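Local coordinates for uncharacterized protein (Sulfolobus solfataricus P2, PDB 2QS7) that is of unknown function but is probably an oxidoreductase of the DsrE/DsrF-like family, at residues Leu48-Lys53 and Pro85-Leu90. Sequence-based numbering, arbitrary orientation. Where two conformers were deposited one is given.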
ATOM      1  N   LEU A  48      12.971  -3.389   6.190  1.00 54.27           N
ATOM      2  CA  LEU A  48      13.870  -3.986   7.161  1.00 56.97           C
ATOM      3  C   LEU A  48      15.290  -3.551   6.846  1.00 55.65           C
ATOM      4  O   LEU A  48      16.094  -3.268   7.727  1.00 55.66           O
ATOM      5  CB  LEU A  48      13.722  -5.496   7.128  1.00 57.17           C
ATOM      6  CG  LEU A  48      14.527  -6.240   8.171  1.00 64.27           C
ATOM      7  CD1 LEU A  48      14.207  -5.746   9.554  1.00 60.48           C
ATOM      8  CD2 LEU A  48      14.193  -7.689   8.021  1.00 71.38           C
ATOM      9  N   GLN A  49      15.597  -3.473   5.573  1.00 56.33           N
ATOM     10  CA  GLN A  49      16.916  -3.006   5.121  1.00 57.21           C
ATOM     11  C   GLN A  49      17.188  -1.606   5.679  1.00 56.31           C
ATOM     12  O   GLN A  49      18.276  -1.278   6.127  1.00 56.22           O
ATOM     13  CB  GLN A  49      16.876  -2.868   3.593  1.00 58.65           C
ATOM     14  CG  GLN A  49      18.109  -3.265   2.848  1.00 71.60           C
ATOM     15  CD  GLN A  49      18.122  -4.748   2.585  1.00 82.26           C
ATOM     16  OE1 GLN A  49      17.056  -5.399   2.535  1.00 91.64           O
ATOM     17  NE2 GLN A  49      19.316  -5.301   2.424  1.00 76.85           N
ATOM     18  N   ALA A  50      16.149  -0.782   5.645  1.00 56.58           N
ATOM     19  CA  ALA A  50      16.197   0.598   6.091  1.00 56.14           C
ATOM     20  C   ALA A  50      16.470   0.774   7.599  1.00 56.43           C
ATOM     21  O   ALA A  50      16.887   1.841   8.019  1.00 57.30           O
ATOM     22  CB  ALA A  50      14.882   1.281   5.721  1.00 55.67           C
ATOM     23  N   ILE A  51      16.216  -0.244   8.414  1.00 55.22           N
ATOM     24  CA  ILE A  51      16.496  -0.142   9.843  1.00 54.86           C
ATOM     25  C   ILE A  51      17.759  -0.914  10.261  1.00 55.56           C
ATOM     26  O   ILE A  51      17.981  -1.160  11.446  1.00 55.68           O
ATOM     27  CB  ILE A  51      15.327  -0.576  10.726  1.00 56.74           C
ATOM     28  CG1 ILE A  51      14.900  -2.018  10.444  1.00 54.68           C
ATOM     29  CG2 ILE A  51      14.120   0.341  10.523  1.00 58.93           C
ATOM     30  CD1 ILE A  51      13.993  -2.559  11.514  1.00 55.52           C
ATOM     31  N   THR A  52      18.576  -1.317   9.292  1.00 54.62           N
ATOM     32  CA  THR A  52      19.864  -1.926   9.628  1.00 54.90           C
ATOM     33  C   THR A  52      20.768  -0.755   9.973  1.00 54.95           C
ATOM     34  O   THR A  52      20.604   0.327   9.406  1.00 53.73           O
ATOM     35  CB  THR A  52      20.520  -2.709   8.455  1.00 54.94           C
ATOM     36  OG1 THR A  52      20.764  -1.821   7.366  1.00 54.71           O
ATOM     37  CG2 THR A  52      19.633  -3.859   7.973  1.00 54.79           C
ATOM     38  N   LYS A  53      21.682  -0.961  10.923  1.00 55.67           N
ATOM     39  CA  LYS A  53      22.660   0.061  11.320  1.00 57.63           C
ATOM     40  C   LYS A  53      23.435   0.554  10.122  1.00 57.39           C
ATOM     41  O   LYS A  53      23.709   1.747  10.010  1.00 57.83           O
ATOM     42  CB  LYS A  53      23.656  -0.500  12.332  1.00 58.33           C
ATOM     43  CG  LYS A  53      23.067  -0.790  13.701  1.00 59.71           C
ATOM     44  CD  LYS A  53      24.118  -1.462  14.589  1.00 59.29           C
ATOM     45  CE  LYS A  53      23.542  -1.831  15.955  1.00 62.72           C
ATOM     46  NZ  LYS A  53      24.526  -2.578  16.795  1.00 61.43           N
ATOM     47  N   PRO A  85      12.496  16.674  11.234  1.00 66.67           N
ATOM     48  CA  PRO A  85      13.250  15.475  11.657  1.00 66.05           C
ATOM     49  C   PRO A  85      13.223  14.336  10.651  1.00 64.29           C
ATOM     50  O   PRO A  85      12.284  14.253   9.850  1.00 64.43           O
ATOM     51  CB  PRO A  85      12.533  15.011  12.937  1.00 65.37           C
ATOM     52  CG  PRO A  85      11.628  16.114  13.345  1.00 67.45           C
ATOM     53  CD  PRO A  85      11.437  17.053  12.190  1.00 66.63           C
HETATM   54  N   MSE A  86      14.247  13.478  10.683  1.00 63.07           N
HETATM   55  CA  MSE A  86      14.315  12.300   9.815  0.50 62.99           C
HETATM   56  C   MSE A  86      13.258  11.306  10.298  1.00 61.77           C
HETATM   57  O   MSE A  86      12.871  11.312  11.481  1.00 59.23           O
HETATM   58  CB  MSE A  86      15.724  11.665   9.868  0.50 62.13           C
HETATM   59  CG  MSE A  86      16.864  12.666   9.541  0.50 66.33           C
HETATM   60 SE   MSE A  86      18.751  11.991   9.646  0.38 64.49          SE
HETATM   61  CE  MSE A  86      18.955  11.156   7.917  0.50 62.18           C
ATOM     62  N   TRP A  87      12.806  10.448   9.398  1.00 60.45           N
ATOM     63  CA  TRP A  87      11.778   9.495   9.730  1.00 59.35           C
ATOM     64  C   TRP A  87      12.067   8.662  10.974  1.00 57.57           C
ATOM     65  O   TRP A  87      11.161   8.423  11.796  1.00 57.92           O
ATOM     66  CB  TRP A  87      11.507   8.596   8.523  1.00 62.19           C
ATOM     67  CG  TRP A  87      12.562   7.595   8.262  1.00 59.93           C
ATOM     68  CD1 TRP A  87      13.644   7.727   7.462  1.00 59.40           C
ATOM     69  CD2 TRP A  87      12.620   6.285   8.815  1.00 60.75           C
ATOM     70  NE1 TRP A  87      14.376   6.572   7.471  1.00 56.49           N
ATOM     71  CE2 TRP A  87      13.770   5.669   8.298  1.00 61.48           C
ATOM     72  CE3 TRP A  87      11.791   5.561   9.674  1.00 62.86           C
ATOM     73  CZ2 TRP A  87      14.132   4.367   8.621  1.00 63.81           C
ATOM     74  CZ3 TRP A  87      12.159   4.260  10.011  1.00 63.83           C
ATOM     75  CH2 TRP A  87      13.332   3.684   9.484  1.00 60.26           C
ATOM     76  N   HIS A  88      13.295   8.193  11.112  1.00 56.61           N
ATOM     77  CA  HIS A  88      13.638   7.349  12.253  1.00 57.15           C
ATOM     78  C   HIS A  88      13.677   8.118  13.560  1.00 56.24           C
ATOM     79  O   HIS A  88      13.445   7.534  14.601  1.00 56.35           O
ATOM     80  CB  HIS A  88      14.935   6.578  12.046  1.00 60.16           C
ATOM     81  CG  HIS A  88      16.092   7.434  11.681  1.00 60.34           C
ATOM     82  ND1 HIS A  88      16.856   8.093  12.620  1.00 72.18           N
ATOM     83  CD2 HIS A  88      16.630   7.732  10.472  1.00 72.65           C
ATOM     84  CE1 HIS A  88      17.811   8.772  12.001  1.00 71.22           C
ATOM     85  NE2 HIS A  88      17.695   8.571  10.697  1.00 66.67           N
ATOM     86  N   GLN A  89      13.994   9.410  13.508  1.00 55.72           N
ATOM     87  CA  GLN A  89      13.977  10.256  14.687  1.00 54.85           C
ATOM     88  C   GLN A  89      12.547  10.437  15.145  1.00 54.18           C
ATOM     89  O   GLN A  89      12.271  10.430  16.328  1.00 53.27           O
ATOM     90  CB  GLN A  89      14.602  11.610  14.392  1.00 55.47           C
ATOM     91  CG  GLN A  89      16.082  11.498  14.040  1.00 57.60           C
ATOM     92  CD  GLN A  89      16.709  12.824  13.671  1.00 59.70           C
ATOM     93  OE1 GLN A  89      16.050  13.741  13.168  1.00 64.66           O
ATOM     94  NE2 GLN A  89      18.001  12.929  13.917  1.00 59.84           N
ATOM     95  N   LEU A  90      11.625  10.575  14.197  1.00 53.64           N
ATOM     96  CA  LEU A  90      10.210  10.671  14.528  1.00 53.58           C
ATOM     97  C   LEU A  90       9.739   9.391  15.211  1.00 54.30           C
ATOM     98  O   LEU A  90       8.951   9.444  16.165  1.00 53.64           O
ATOM     99  CB  LEU A  90       9.357  10.974  13.288  1.00 52.27           C
ATOM    100  CG  LEU A  90       9.480  12.349  12.615  1.00 55.75           C
ATOM    101  CD1 LEU A  90       8.686  12.370  11.313  1.00 51.83           C
ATOM    102  CD2 LEU A  90       9.048  13.499  13.522  1.00 51.03           C
TER
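First torsions set the Trp87 ring and Ile51 CG2 against each other: chi1 of 74° puts Trp87 CG between its backbone N and carbonyl carbon, which places the far edge of the six-membered ring, CZ2 and CH2, next to Ala50 and Ile51, while chi1 of 58° on Ile51 lodges CG1 in the matching position and leaves CG2 anti to the carbonyl carbon, beside the backbone N, where it meets the ring's edge. CG2 then reaches Trp87 CH2 at 3.6 Å, arriving near the ring plane; the two side chains cross at about a right angle. The rest of the isoleucine, CG1 and CD1, leads away from 85-90. Ala50 meets the same rim: its carbonyl O lies 3.8 Å from Trp87 CZ2, also near the ring plane, and its CB stands 4.3 Å from CZ2. The indole is thus met edge-on, by a methyl and a carbonyl oxygen, and no hydrogen bond links the two segments. One indole face is covered from within its own segment by His88 CB, 3.8 Å above the plane and over the ring centre. Thr52, the N-cap of helix 53-57, hydrogen-bonds through OG1 to Gln49 O at 2.8 Å, in the carbonyl plane; the same oxygen accepts from Thr52 N, and OG1 also pairs with Ser55 N. Met86, a selenomethionine at the N-cap of helix 87-97, gives a hydrogen bond from its backbone N to Gln89 OE1 at 3.1 Å. The contact is small and buried, joining Ala50 and Ile51, before the Thr52 cap, to the first turn of helix 87-97. Leu22 of helix 19-34 packs on both Ala50 and Trp87, and Phe43, at the end of strand 38-43, the middle strand of the five-stranded parallel sheet in this alpha/beta fold, touches both Ile51 and Trp87.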